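Local coordinates for putative GH105 family protein (Salmonella enterica subsp. enterica serovar Paratyphi A, PDB 3QWT), which is of unconfirmed function but has an alpha/alpha toroid fold and probably removes unsaturated uronic acid residues from the ends of oligosaccharides, at residues Asp350-Phe353 with Tyr354-Pro358. Residues are numbered along the deposited sequence; the frame is centred on the assembly and turned at random.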
loop_
_atom_site.group_PDB
_atom_site.type_symbol
_atom_site.label_atom_id
_atom_site.label_comp_id
_atom_site.label_asym_id
_atom_site.label_seq_id
_atom_site.Cartn_x
_atom_site.Cartn_y
_atom_site.Cartn_z
ATOM N N ASP A 350 -11.559 3.777 -54.775
ATOM C CA ASP A 350 -12.355 2.675 -55.316
ATOM C C ASP A 350 -11.615 1.357 -55.100
ATOM O O ASP A 350 -10.416 1.351 -54.810
ATOM C CB ASP A 350 -12.696 2.883 -56.812
ATOM C CG ASP A 350 -11.463 3.092 -57.681
ATOM O OD1 ASP A 350 -10.372 2.590 -57.319
ATOM O OD2 ASP A 350 -11.586 3.765 -58.730
ATOM N N LEU A 351 -12.336 0.251 -55.245
ATOM C CA LEU A 351 -11.783 -1.089 -55.068
ATOM C C LEU A 351 -10.677 -1.422 -56.070
ATOM O O LEU A 351 -9.623 -1.933 -55.702
ATOM C CB LEU A 351 -12.902 -2.134 -55.149
ATOM C CG LEU A 351 -13.520 -2.545 -53.819
ATOM C CD1 LEU A 351 -14.803 -3.346 -54.014
ATOM C CD2 LEU A 351 -12.500 -3.342 -53.045
ATOM N N ASP A 352 -10.919 -1.131 -57.338
ATOM C CA ASP A 352 -9.915 -1.391 -58.357
ATOM C C ASP A 352 -8.533 -0.906 -57.913
ATOM O O ASP A 352 -7.522 -1.562 -58.182
ATOM C CB ASP A 352 -10.319 -0.739 -59.681
ATOM C CG ASP A 352 -11.246 -1.617 -60.506
ATOM O OD1 ASP A 352 -11.384 -2.812 -60.185
ATOM O OD2 ASP A 352 -11.822 -1.112 -61.490
ATOM N N PHE A 353 -8.500 0.234 -57.221
ATOM C CA PHE A 353 -7.243 0.820 -56.761
ATOM C C PHE A 353 -6.404 -0.208 -56.015
ATOM O O PHE A 353 -5.194 -0.274 -56.188
ATOM C CB PHE A 353 -7.510 2.037 -55.869
ATOM C CG PHE A 353 -6.316 2.489 -55.083
ATOM C CD1 PHE A 353 -5.510 3.519 -55.545
ATOM C CD2 PHE A 353 -5.998 1.892 -53.881
ATOM C CE1 PHE A 353 -4.406 3.944 -54.811
ATOM C CE2 PHE A 353 -4.896 2.313 -53.142
ATOM C CZ PHE A 353 -4.101 3.337 -53.605
ATOM N N TYR A 354 -7.062 -1.006 -55.182
ATOM C CA TYR A 354 -6.379 -2.017 -54.390
ATOM C C TYR A 354 -5.992 -3.204 -55.242
ATOM O O TYR A 354 -4.978 -3.855 -54.987
ATOM C CB TYR A 354 -7.266 -2.464 -53.225
ATOM C CG TYR A 354 -7.416 -1.380 -52.195
ATOM C CD1 TYR A 354 -6.473 -1.221 -51.186
ATOM C CD2 TYR A 354 -8.470 -0.486 -52.256
ATOM C CE1 TYR A 354 -6.594 -0.215 -50.255
ATOM C CE2 TYR A 354 -8.599 0.528 -51.337
ATOM C CZ TYR A 354 -7.661 0.656 -50.332
ATOM O OH TYR A 354 -7.784 1.661 -49.409
ATOM N N ARG A 355 -6.803 -3.468 -56.263
ATOM C CA ARG A 355 -6.603 -4.620 -57.127
ATOM C C ARG A 355 -5.337 -4.515 -57.971
ATOM O O ARG A 355 -4.700 -5.527 -58.245
ATOM C CB ARG A 355 -7.826 -4.845 -58.023
ATOM C CG ARG A 355 -9.079 -5.256 -57.254
ATOM C CD ARG A 355 -10.302 -5.308 -58.167
ATOM N NE ARG A 355 -11.507 -5.740 -57.458
ATOM C CZ ARG A 355 -12.626 -5.021 -57.366
ATOM N NH1 ARG A 355 -12.702 -3.823 -57.938
ATOM N NH2 ARG A 355 -13.672 -5.498 -56.701
ATOM N N HIS A 356 -4.959 -3.298 -58.349
ATOM C CA HIS A 356 -3.834 -3.119 -59.261
ATOM C C HIS A 356 -2.539 -2.562 -58.637
ATOM O O HIS A 356 -1.711 -1.982 -59.335
ATOM C CB HIS A 356 -4.263 -2.281 -60.469
ATOM C CG HIS A 356 -5.511 -2.779 -61.125
ATOM N ND1 HIS A 356 -6.659 -2.022 -61.217
ATOM C CD2 HIS A 356 -5.799 -3.969 -61.706
ATOM C CE1 HIS A 356 -7.599 -2.720 -61.830
ATOM N NE2 HIS A 356 -7.102 -3.904 -62.138
ATOM N N ILE A 357 -2.359 -2.746 -57.332
ATOM C CA ILE A 357 -1.095 -2.394 -56.689
ATOM C C ILE A 357 0.039 -3.284 -57.215
ATOM O O ILE A 357 -0.098 -4.500 -57.257
ATOM C CB ILE A 357 -1.181 -2.552 -55.145
ATOM C CG1 ILE A 357 -2.250 -1.627 -54.565
ATOM C CG2 ILE A 357 0.164 -2.286 -54.491
ATOM C CD1 ILE A 357 -1.888 -0.170 -54.626
ATOM N N PRO A 358 1.173 -2.680 -57.600
ATOM C CA PRO A 358 2.324 -3.451 -58.091
ATOM C C PRO A 358 2.902 -4.413 -57.051
ATOM O O PRO A 358 2.902 -4.115 -55.841
ATOM C CB PRO A 358 3.362 -2.370 -58.393
ATOM C CG PRO A 358 2.605 -1.101 -58.471
ATOM C CD PRO A 358 1.453 -1.234 -57.563
#
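With CG anti to the backbone N in Phe353 (chi1 166°) but anti to the carbonyl carbon in Tyr354 (chi1 -70°), these neighbouring side chains form a T-shaped pair in which the edge of Phe353 points at the face of Tyr354. CD2 of Phe353 sits over the centre of the Tyr354 ring, the ring centroids are 5.1 Å apart and the planes meet at 79°. One face of the Phe353 ring is covered by Ile357 CD1, 4.2 Å from Phe353 CE2. On another side of this short helix, Arg355 runs extended from CG to NE and lays its guanidinium face over Leu351 CB, while NH1 forms a salt bridge of 2.8 Å with Asp352 OD1, which it meets from above the carboxylate plane. At the N-cap, Asp350 OD1 accepts from Phe353 N at 3.0 Å; Leu351 O receives both Tyr354 N and Arg355 N, and His356 N closes the last turn on Asp352 O at 3.1 Å. The OH of the buried Tyr354 is hydrogen-bonded to His215 ND1 and Gly348 N. Because Arg355 NE also pairs with Asp287, the guanidinium links two carboxylates, which probably stabilises its positive charge and joins helix 351-355 to the loop between helices 255-272 and 294-309.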